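Local coordinates for protein alpha-2,3-sialyltransferase (Campylobacter jejuni, PDB 2P2V) that probably transfers sialic acid from CMP-sialic acid to galactose-terminated acceptors in an alpha-2,3 linkage, this chain being the glycosyltransferase part of a longer membrane protein, at residues A[83-89]-A[253-258]; A[186-192]-A[260-264]. The contacts are given in a common frame with arbitrary orientation. Residues are numbered along the deposited sequence.

Contact 1: A[83-89]-A[253-258]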
ATOM      1  N   LEU A  83      16.491 -27.552 -13.448  1.00 26.49           N
ATOM      2  CA  LEU A  83      16.105 -28.127 -14.747  1.00 27.15           C
ATOM      3  C   LEU A  83      16.682 -27.259 -15.819  1.00 27.12           C
ATOM      4  O   LEU A  83      17.169 -27.760 -16.826  1.00 29.05           O
ATOM      5  CB  LEU A  83      14.581 -28.209 -14.906  1.00 26.07           C
ATOM      6  CG  LEU A  83      13.866 -29.163 -13.945  1.00 27.60           C
ATOM      7  CD1 LEU A  83      12.409 -29.026 -14.043  1.00 26.70           C
ATOM      8  CD2 LEU A  83      14.297 -30.633 -14.196  1.00 26.07           C
ATOM      9  N   ILE A  84      16.636 -25.948 -15.612  1.00 27.54           N
ATOM     10  CA  ILE A  84      17.082 -24.969 -16.619  1.00 28.87           C
ATOM     11  C   ILE A  84      18.611 -24.954 -16.735  1.00 30.79           C
ATOM     12  O   ILE A  84      19.160 -25.081 -17.841  1.00 31.47           O
ATOM     13  CB  ILE A  84      16.595 -23.545 -16.287  1.00 28.39           C
ATOM     14  CG1 ILE A  84      15.064 -23.484 -16.384  1.00 28.04           C
ATOM     15  CG2 ILE A  84      17.347 -22.495 -17.131  1.00 28.92           C
ATOM     16  CD1 ILE A  84      14.404 -22.376 -15.624  1.00 29.21           C
ATOM     17  N   LEU A  85      19.281 -24.758 -15.595  1.00 31.38           N
ATOM     18  CA  LEU A  85      20.743 -24.849 -15.517  1.00 32.57           C
ATOM     19  C   LEU A  85      21.345 -26.160 -16.055  1.00 33.35           C
ATOM     20  O   LEU A  85      22.456 -26.132 -16.588  1.00 33.75           O
ATOM     21  CB  LEU A  85      21.224 -24.641 -14.061  1.00 32.49           C
ATOM     22  CG  LEU A  85      21.040 -23.260 -13.426  1.00 34.14           C
ATOM     23  CD1 LEU A  85      21.282 -23.339 -11.925  1.00 34.94           C
ATOM     24  CD2 LEU A  85      21.950 -22.191 -14.051  1.00 36.38           C
ATOM     25  N   LYS A  86      20.664 -27.294 -15.867  1.00 34.29           N
ATOM     26  CA  LYS A  86      21.164 -28.602 -16.295  1.00 35.80           C
ATOM     27  C   LYS A  86      20.764 -28.918 -17.737  1.00 37.21           C
ATOM     28  O   LYS A  86      20.981 -30.049 -18.219  1.00 36.35           O
ATOM     29  CB  LYS A  86      20.634 -29.687 -15.376  1.00 36.71           C
ATOM     30  CG  LYS A  86      21.272 -29.684 -13.960  1.00 38.23           C
ATOM     31  CD  LYS A  86      20.837 -30.918 -13.169  1.00 41.66           C
ATOM     32  CE  LYS A  86      20.936 -32.224 -14.049  1.00 45.45           C
ATOM     33  NZ  LYS A  86      20.289 -33.504 -13.549  1.00 39.86           N
ATOM     34  N   ASN A  87      20.183 -27.914 -18.403  1.00 37.04           N
ATOM     35  CA  ASN A  87      19.641 -28.026 -19.769  1.00 37.65           C
ATOM     36  C   ASN A  87      18.598 -29.186 -19.969  1.00 36.97           C
ATOM     37  O   ASN A  87      18.510 -29.774 -21.059  1.00 37.34           O
ATOM     38  CB  ASN A  87      20.805 -28.116 -20.812  1.00 39.41           C
ATOM     39  CG  ASN A  87      21.760 -26.917 -20.765  1.00 42.51           C
ATOM     40  OD1 ASN A  87      21.351 -25.760 -20.868  1.00 48.44           O
ATOM     41  ND2 ASN A  87      23.055 -27.200 -20.647  1.00 47.82           N
ATOM     42  N   GLU A  88      17.835 -29.541 -18.929  1.00 34.14           N
ATOM     43  CA  GLU A  88      16.824 -30.567 -19.062  1.00 32.61           C
ATOM     44  C   GLU A  88      15.587 -29.997 -19.728  1.00 32.52           C
ATOM     45  O   GLU A  88      14.971 -30.660 -20.546  1.00 32.62           O
ATOM     46  CB  GLU A  88      16.499 -31.222 -17.727  1.00 33.24           C
ATOM     47  CG  GLU A  88      17.748 -31.868 -17.178  1.00 33.75           C
ATOM     48  CD  GLU A  88      17.569 -32.796 -16.007  1.00 39.51           C
ATOM     49  OE1 GLU A  88      16.486 -33.313 -15.735  1.00 43.20           O
ATOM     50  OE2 GLU A  88      18.597 -33.063 -15.371  1.00 43.96           O
ATOM     51  N   TYR A  89      15.248 -28.752 -19.401  1.00 30.84           N
ATOM     52  CA  TYR A  89      14.177 -28.050 -20.098  1.00 29.99           C
ATOM     53  C   TYR A  89      14.534 -26.609 -20.260  1.00 31.10           C
ATOM     54  O   TYR A  89      15.385 -26.071 -19.536  1.00 30.51           O
ATOM     55  CB  TYR A  89      12.870 -28.126 -19.317  1.00 28.05           C
ATOM     56  CG  TYR A  89      12.282 -29.504 -19.082  1.00 26.99           C
ATOM     57  CD1 TYR A  89      11.258 -29.987 -19.883  1.00 24.97           C
ATOM     58  CD2 TYR A  89      12.681 -30.288 -17.989  1.00 24.50           C
ATOM     59  CE1 TYR A  89      10.670 -31.227 -19.657  1.00 23.97           C
ATOM     60  CE2 TYR A  89      12.135 -31.505 -17.764  1.00 26.76           C
ATOM     61  CZ  TYR A  89      11.093 -31.974 -18.570  1.00 25.45           C
ATOM     62  OH  TYR A  89      10.522 -33.209 -18.286  1.00 27.33           O
ATOM     63  N   LYS A 253      14.764 -39.303 -21.714  1.00 53.66           N
ATOM     64  CA  LYS A 253      15.522 -38.495 -20.778  1.00 55.04           C
ATOM     65  C   LYS A 253      16.882 -39.164 -20.531  1.00 56.24           C
ATOM     66  O   LYS A 253      16.950 -40.400 -20.330  1.00 56.41           O
ATOM     67  CB  LYS A 253      14.751 -38.373 -19.458  1.00 54.41           C
ATOM     68  CG  LYS A 253      13.403 -37.627 -19.537  1.00 53.46           C
ATOM     69  CD  LYS A 253      13.531 -36.208 -19.070  1.00 49.51           C
ATOM     70  CE  LYS A 253      12.248 -35.669 -18.578  1.00 48.17           C
ATOM     71  NZ  LYS A 253      12.256 -35.453 -17.100  1.00 43.61           N
ATOM     72  N   HIS A 254      17.961 -38.372 -20.522  1.00 57.30           N
ATOM     73  CA  HIS A 254      19.239 -38.905 -20.039  1.00 58.26           C
ATOM     74  C   HIS A 254      19.049 -39.512 -18.653  1.00 57.84           C
ATOM     75  O   HIS A 254      18.106 -39.165 -17.945  1.00 57.16           O
ATOM     76  CB  HIS A 254      20.359 -37.871 -20.005  1.00 59.18           C
ATOM     77  CG  HIS A 254      21.624 -38.411 -19.412  1.00 62.69           C
ATOM     78  ND1 HIS A 254      21.984 -38.196 -18.096  1.00 66.30           N
ATOM     79  CD2 HIS A 254      22.577 -39.224 -19.934  1.00 66.40           C
ATOM     80  CE1 HIS A 254      23.125 -38.816 -17.846  1.00 66.82           C
ATOM     81  NE2 HIS A 254      23.504 -39.452 -18.943  1.00 67.61           N
ATOM     82  N   ASN A 255      19.947 -40.414 -18.265  1.00 57.82           N
ATOM     83  CA  ASN A 255      19.680 -41.279 -17.111  1.00 58.17           C
ATOM     84  C   ASN A 255      19.677 -40.569 -15.773  1.00 57.33           C
ATOM     85  O   ASN A 255      18.908 -40.916 -14.858  1.00 57.81           O
ATOM     86  CB  ASN A 255      20.646 -42.457 -17.044  1.00 58.75           C
ATOM     87  CG  ASN A 255      19.960 -43.710 -16.558  1.00 60.65           C
ATOM     88  OD1 ASN A 255      19.987 -44.032 -15.366  1.00 60.79           O
ATOM     89  ND2 ASN A 255      19.288 -44.398 -17.477  1.00 61.89           N
ATOM     90  N   ASN A 256      20.555 -39.580 -15.669  1.00 55.50           N
ATOM     91  CA  ASN A 256      20.687 -38.827 -14.443  1.00 53.86           C
ATOM     92  C   ASN A 256      19.873 -37.532 -14.503  1.00 51.54           C
ATOM     93  O   ASN A 256      20.254 -36.514 -13.925  1.00 51.36           O
ATOM     94  CB  ASN A 256      22.165 -38.619 -14.128  1.00 54.57           C
ATOM     95  CG  ASN A 256      22.843 -39.927 -13.737  1.00 56.30           C
ATOM     96  OD1 ASN A 256      22.894 -40.877 -14.525  1.00 58.03           O
ATOM     97  ND2 ASN A 256      23.329 -39.994 -12.505  1.00 58.85           N
ATOM     98  N   SER A 257      18.756 -37.595 -15.228  1.00 48.30           N
ATOM     99  CA  SER A 257      17.758 -36.542 -15.200  1.00 45.73           C
ATOM    100  C   SER A 257      17.234 -36.349 -13.784  1.00 42.89           C
ATOM    101  O   SER A 257      17.042 -37.309 -13.053  1.00 42.24           O
ATOM    102  CB  SER A 257      16.596 -36.905 -16.121  1.00 45.04           C
ATOM    103  OG  SER A 257      16.987 -36.648 -17.454  1.00 49.17           O
ATOM    104  N   ILE A 258      16.974 -35.099 -13.412  1.00 41.14           N
ATOM    105  CA  ILE A 258      16.173 -34.813 -12.224  1.00 39.34           C
ATOM    106  C   ILE A 258      14.818 -35.493 -12.382  1.00 39.74           C
ATOM    107  O   ILE A 258      14.067 -35.228 -13.348  1.00 40.20           O
ATOM    108  CB  ILE A 258      15.967 -33.272 -12.046  1.00 39.04           C
ATOM    109  CG1 ILE A 258      17.310 -32.552 -11.778  1.00 37.70           C
ATOM    110  CG2 ILE A 258      14.955 -33.001 -10.955  1.00 37.11           C
ATOM    111  CD1 ILE A 258      17.276 -31.041 -11.994  1.00 38.40           C
TER
HETATM  112  O   HOH W   1      13.927 -33.986 -15.637  1.00 28.99           O
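Glu88 and Lys86 reach from the end of a helix to the backbone of a turn in the 253-258 loop. Ile258 N donates to Glu88 OE1 at 3.0 Å, while Lys86 NZ donates to Asn256 O at 3.0 Å. Lys86 NZ also forms a salt bridge with the Glu88 carboxylate, so the two charges meet while each holds a different peptide group. A water joins both segments: it lies 2.6 Å from Glu88 OE1 and 2.6 Å from Ile258 O, and accepts from Lys253 NZ at 2.7 Å. Farther out, Tyr89 OH lies 3.0 Å from Lys253 CE; this hydroxyl is hydrogen-bonded to Glu54. The apolar part is small: Leu83 CD2 touches Ile258 CD1 at 3.7 Å, and Ile258, the residue most covered here, also packs on Thr79 and Gln82 of helix 73-85. The loop keeps its shape through a type I turn, Ser257 N to His254 O (3.2 Å), with Ser257 OG donating to the same His254 O (2.8 Å). On the 83-89 side, the helix closes in a Schellman motif, with Glu88 N bonded to Leu83 O (2.8 Å), Asn87 N to Ile84 O (3.1 Å), and Asn87 at positive phi as the C-prime residue, just before strand 90-96 of the parallel sheet.

Contact 2: A[186-192]-A[260-264]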
ATOM      1  N   SER A 186       7.401 -40.444  -4.414  1.00 57.35           N
ATOM      2  CA  SER A 186       8.850 -40.532  -4.498  1.00 55.47           C
ATOM      3  C   SER A 186       9.433 -40.191  -3.132  1.00 54.10           C
ATOM      4  O   SER A 186       8.711 -39.764  -2.224  1.00 53.85           O
ATOM      5  CB  SER A 186       9.375 -39.584  -5.575  1.00 55.35           C
ATOM      6  OG  SER A 186       8.931 -38.268  -5.308  1.00 55.04           O
ATOM      7  N   THR A 187      10.735 -40.399  -2.972  1.00 52.79           N
ATOM      8  CA  THR A 187      11.358 -40.208  -1.667  1.00 51.37           C
ATOM      9  C   THR A 187      11.193 -38.754  -1.190  1.00 50.10           C
ATOM     10  O   THR A 187      10.845 -38.513  -0.042  1.00 48.55           O
ATOM     11  CB  THR A 187      12.850 -40.604  -1.674  1.00 51.67           C
ATOM     12  OG1 THR A 187      13.039 -41.756  -2.505  1.00 52.99           O
ATOM     13  CG2 THR A 187      13.299 -40.939  -0.264  1.00 52.07           C
ATOM     14  N   ASN A 188      11.431 -37.792  -2.083  1.00 48.69           N
ATOM     15  CA  ASN A 188      11.367 -36.377  -1.682  1.00 48.32           C
ATOM     16  C   ASN A 188       9.950 -35.881  -1.384  1.00 48.81           C
ATOM     17  O   ASN A 188       9.757 -35.075  -0.475  1.00 48.30           O
ATOM     18  CB  ASN A 188      12.070 -35.488  -2.702  1.00 46.60           C
ATOM     19  CG  ASN A 188      13.565 -35.712  -2.738  1.00 45.85           C
ATOM     20  OD1 ASN A 188      14.224 -35.380  -3.726  1.00 41.40           O
ATOM     21  ND2 ASN A 188      14.129 -36.268  -1.639  1.00 43.01           N
ATOM     22  N   ILE A 189       8.966 -36.368  -2.141  1.00 50.24           N
ATOM     23  CA  ILE A 189       7.564 -36.039  -1.866  1.00 52.24           C
ATOM     24  C   ILE A 189       7.201 -36.474  -0.432  1.00 54.16           C
ATOM     25  O   ILE A 189       6.668 -35.679   0.356  1.00 54.24           O
ATOM     26  CB  ILE A 189       6.593 -36.657  -2.941  1.00 52.17           C
ATOM     27  CG1 ILE A 189       6.685 -35.903  -4.294  1.00 51.87           C
ATOM     28  CG2 ILE A 189       5.136 -36.733  -2.421  1.00 52.10           C
ATOM     29  CD1 ILE A 189       6.231 -34.401  -4.267  1.00 47.75           C
ATOM     30  N   LYS A 190       7.542 -37.724  -0.103  1.00 55.95           N
ATOM     31  CA  LYS A 190       7.386 -38.268   1.260  1.00 58.27           C
ATOM     32  C   LYS A 190       8.051 -37.418   2.345  1.00 59.04           C
ATOM     33  O   LYS A 190       7.456 -37.193   3.392  1.00 59.53           O
ATOM     34  CB  LYS A 190       7.905 -39.712   1.325  1.00 57.86           C
ATOM     35  CG  LYS A 190       7.027 -40.736   0.601  1.00 58.53           C
ATOM     36  CD  LYS A 190       7.722 -42.089   0.541  1.00 58.92           C
ATOM     37  CE  LYS A 190       6.867 -43.139  -0.137  1.00 59.34           C
ATOM     38  NZ  LYS A 190       7.768 -44.223  -0.648  1.00 61.18           N
ATOM     39  N   THR A 191       9.263 -36.929   2.093  1.00 60.76           N
ATOM     40  CA  THR A 191       9.994 -36.165   3.103  1.00 62.70           C
ATOM     41  C   THR A 191       9.324 -34.825   3.386  1.00 64.74           C
ATOM     42  O   THR A 191       8.970 -34.533   4.541  1.00 64.90           O
ATOM     43  CB  THR A 191      11.454 -35.904   2.718  1.00 62.33           C
ATOM     44  OG1 THR A 191      12.095 -37.135   2.380  1.00 62.46           O
ATOM     45  CG2 THR A 191      12.193 -35.265   3.873  1.00 62.40           C
ATOM     46  N   ILE A 192       9.150 -34.015   2.334  1.00 66.85           N
ATOM     47  CA  ILE A 192       8.621 -32.649   2.490  1.00 68.59           C
ATOM     48  C   ILE A 192       7.296 -32.697   3.268  1.00 70.19           C
ATOM     49  O   ILE A 192       7.152 -32.018   4.295  1.00 70.36           O
ATOM     50  CB  ILE A 192       8.507 -31.882   1.131  1.00 68.45           C
ATOM     51  CG1 ILE A 192       9.880 -31.822   0.441  1.00 68.15           C
ATOM     52  CG2 ILE A 192       8.011 -30.451   1.355  1.00 68.66           C
ATOM     53  CD1 ILE A 192       9.863 -31.396  -1.021  1.00 67.86           C
ATOM     54  N   ASP A 260      12.912 -36.251  -9.266  1.00 37.64           N
ATOM     55  CA  ASP A 260      12.159 -36.075  -8.002  1.00 34.79           C
ATOM     56  C   ASP A 260      12.317 -34.585  -7.686  1.00 32.10           C
ATOM     57  O   ASP A 260      13.233 -33.950  -8.213  1.00 29.78           O
ATOM     58  CB  ASP A 260      12.777 -36.942  -6.906  1.00 35.34           C
ATOM     59  CG  ASP A 260      11.864 -37.147  -5.713  1.00 38.31           C
ATOM     60  OD1 ASP A 260      10.750 -36.588  -5.693  1.00 38.05           O
ATOM     61  OD2 ASP A 260      12.287 -37.865  -4.751  1.00 40.18           O
ATOM     62  N   ILE A 261      11.386 -34.046  -6.904  1.00 30.19           N
ATOM     63  CA  ILE A 261      11.427 -32.645  -6.466  1.00 30.35           C
ATOM     64  C   ILE A 261      12.685 -32.468  -5.620  1.00 30.48           C
ATOM     65  O   ILE A 261      12.996 -33.335  -4.785  1.00 29.59           O
ATOM     66  CB  ILE A 261      10.128 -32.233  -5.686  1.00 29.50           C
ATOM     67  CG1 ILE A 261      10.086 -30.734  -5.395  1.00 28.22           C
ATOM     68  CG2 ILE A 261       9.928 -33.090  -4.347  1.00 29.60           C
ATOM     69  CD1 ILE A 261       8.689 -30.287  -4.858  1.00 30.25           C
ATOM     70  N   LEU A 262      13.431 -31.396  -5.879  1.00 28.40           N
ATOM     71  CA  LEU A 262      14.652 -31.124  -5.094  1.00 28.60           C
ATOM     72  C   LEU A 262      14.377 -30.625  -3.696  1.00 29.00           C
ATOM     73  O   LEU A 262      13.432 -29.890  -3.424  1.00 27.43           O
ATOM     74  CB  LEU A 262      15.541 -30.128  -5.830  1.00 27.32           C
ATOM     75  CG  LEU A 262      15.973 -30.538  -7.247  1.00 28.55           C
ATOM     76  CD1 LEU A 262      17.043 -29.608  -7.754  1.00 29.43           C
ATOM     77  CD2 LEU A 262      16.431 -32.023  -7.345  1.00 31.21           C
ATOM     78  N   LEU A 263      15.252 -31.008  -2.771  1.00 29.56           N
ATOM     79  CA  LEU A 263      15.132 -30.562  -1.394  1.00 30.49           C
ATOM     80  C   LEU A 263      15.986 -29.313  -1.265  1.00 28.53           C
ATOM     81  O   LEU A 263      16.932 -29.133  -2.015  1.00 30.40           O
ATOM     82  CB  LEU A 263      15.719 -31.650  -0.467  1.00 29.68           C
ATOM     83  CG  LEU A 263      14.790 -32.666   0.230  1.00 34.58           C
ATOM     84  CD1 LEU A 263      13.506 -33.047  -0.467  1.00 35.25           C
ATOM     85  CD2 LEU A 263      15.617 -33.907   0.718  1.00 32.99           C
ATOM     86  N   THR A 264      15.728 -28.490  -0.257  1.00 28.85           N
ATOM     87  CA  THR A 264      16.529 -27.284  -0.092  1.00 29.06           C
ATOM     88  C   THR A 264      17.431 -27.462   1.130  1.00 30.46           C
ATOM     89  O   THR A 264      17.055 -28.140   2.057  1.00 30.89           O
ATOM     90  CB  THR A 264      15.616 -26.063   0.079  1.00 29.45           C
ATOM     91  OG1 THR A 264      14.719 -26.308   1.159  1.00 30.90           O
ATOM     92  CG2 THR A 264      14.745 -25.890  -1.195  1.00 28.36           C
TER
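Residues 187-192 form a short helix with Ser186 at its N-cap position, and 260-264 runs past it as an extended segment without regular secondary structure. The backbones come closest at Asn188 and Ile261, whose CA atoms are 6.1 Å apart. Inside the helix, Lys190 N bonds to Ser186 O (3.2 Å), and Thr191 OG1 donates to Thr187 O (3.1 Å). The first-turn amides have no preceding helical carbonyl to pair with, and Asp260 supplies an acceptor from the other segment: Asn188 N donates to Asp260 OD2 at 2.8 Å with a nearly straight N-H...O angle of 160°. The other carboxylate oxygen, Asp260 OD1, accepts from Ser186 OG at 2.5 Å and takes a weak bond from Ile261 N at 2.9 Å. One carboxylate thus holds the helix start and its own loop together. Asn188 points its CA-CB bond at the loop and packs CB against Ile261 CG2 at 3.6 Å. Beyond this polar end the contact turns apolar. Ile261 CG2 meets both Ile189 CD1 (3.9 Å) and Ile192 CD1 (3.7 Å), and Leu263 CD1 lies against Ile192 CG1 at 3.9 Å. The side chain of Ile189 is about 6 Å from the bound CMP-3-fluoro-N-acetylneuraminic acid, placing this helix beside the donor site. Helix 73-85 borders both segments: Gln75 packs on Ile192, Gln76 on Ile261, and Thr79 OG1 accepts from Leu262 N. Phe53 covers Ser186 and Asp260, and Thr264 touches Tyr143 of a second subunit.

Overall arrangement
Contacts 1 and 2 lie about 17 Å apart, centre to centre, and are linked by the long connection between strand 224-227 and helix 268-283, which contributes 253-258 to one and 260-264 to the other. In sequence the segments alternate: 83-89, 186-192, 253-258, 260-264. Helix 73-85 is the common neighbour; the connection meets its C-terminal end in contact 1, then passes alongside it to helix 187-192 in contact 2. The late connection thereby joins two separate regions of a single alpha/beta domain built on a parallel sheet. Contact 2 lies nearer the bound donor analogue, whereas in contact 1 the side chain of Leu83 is about 12 Å from it.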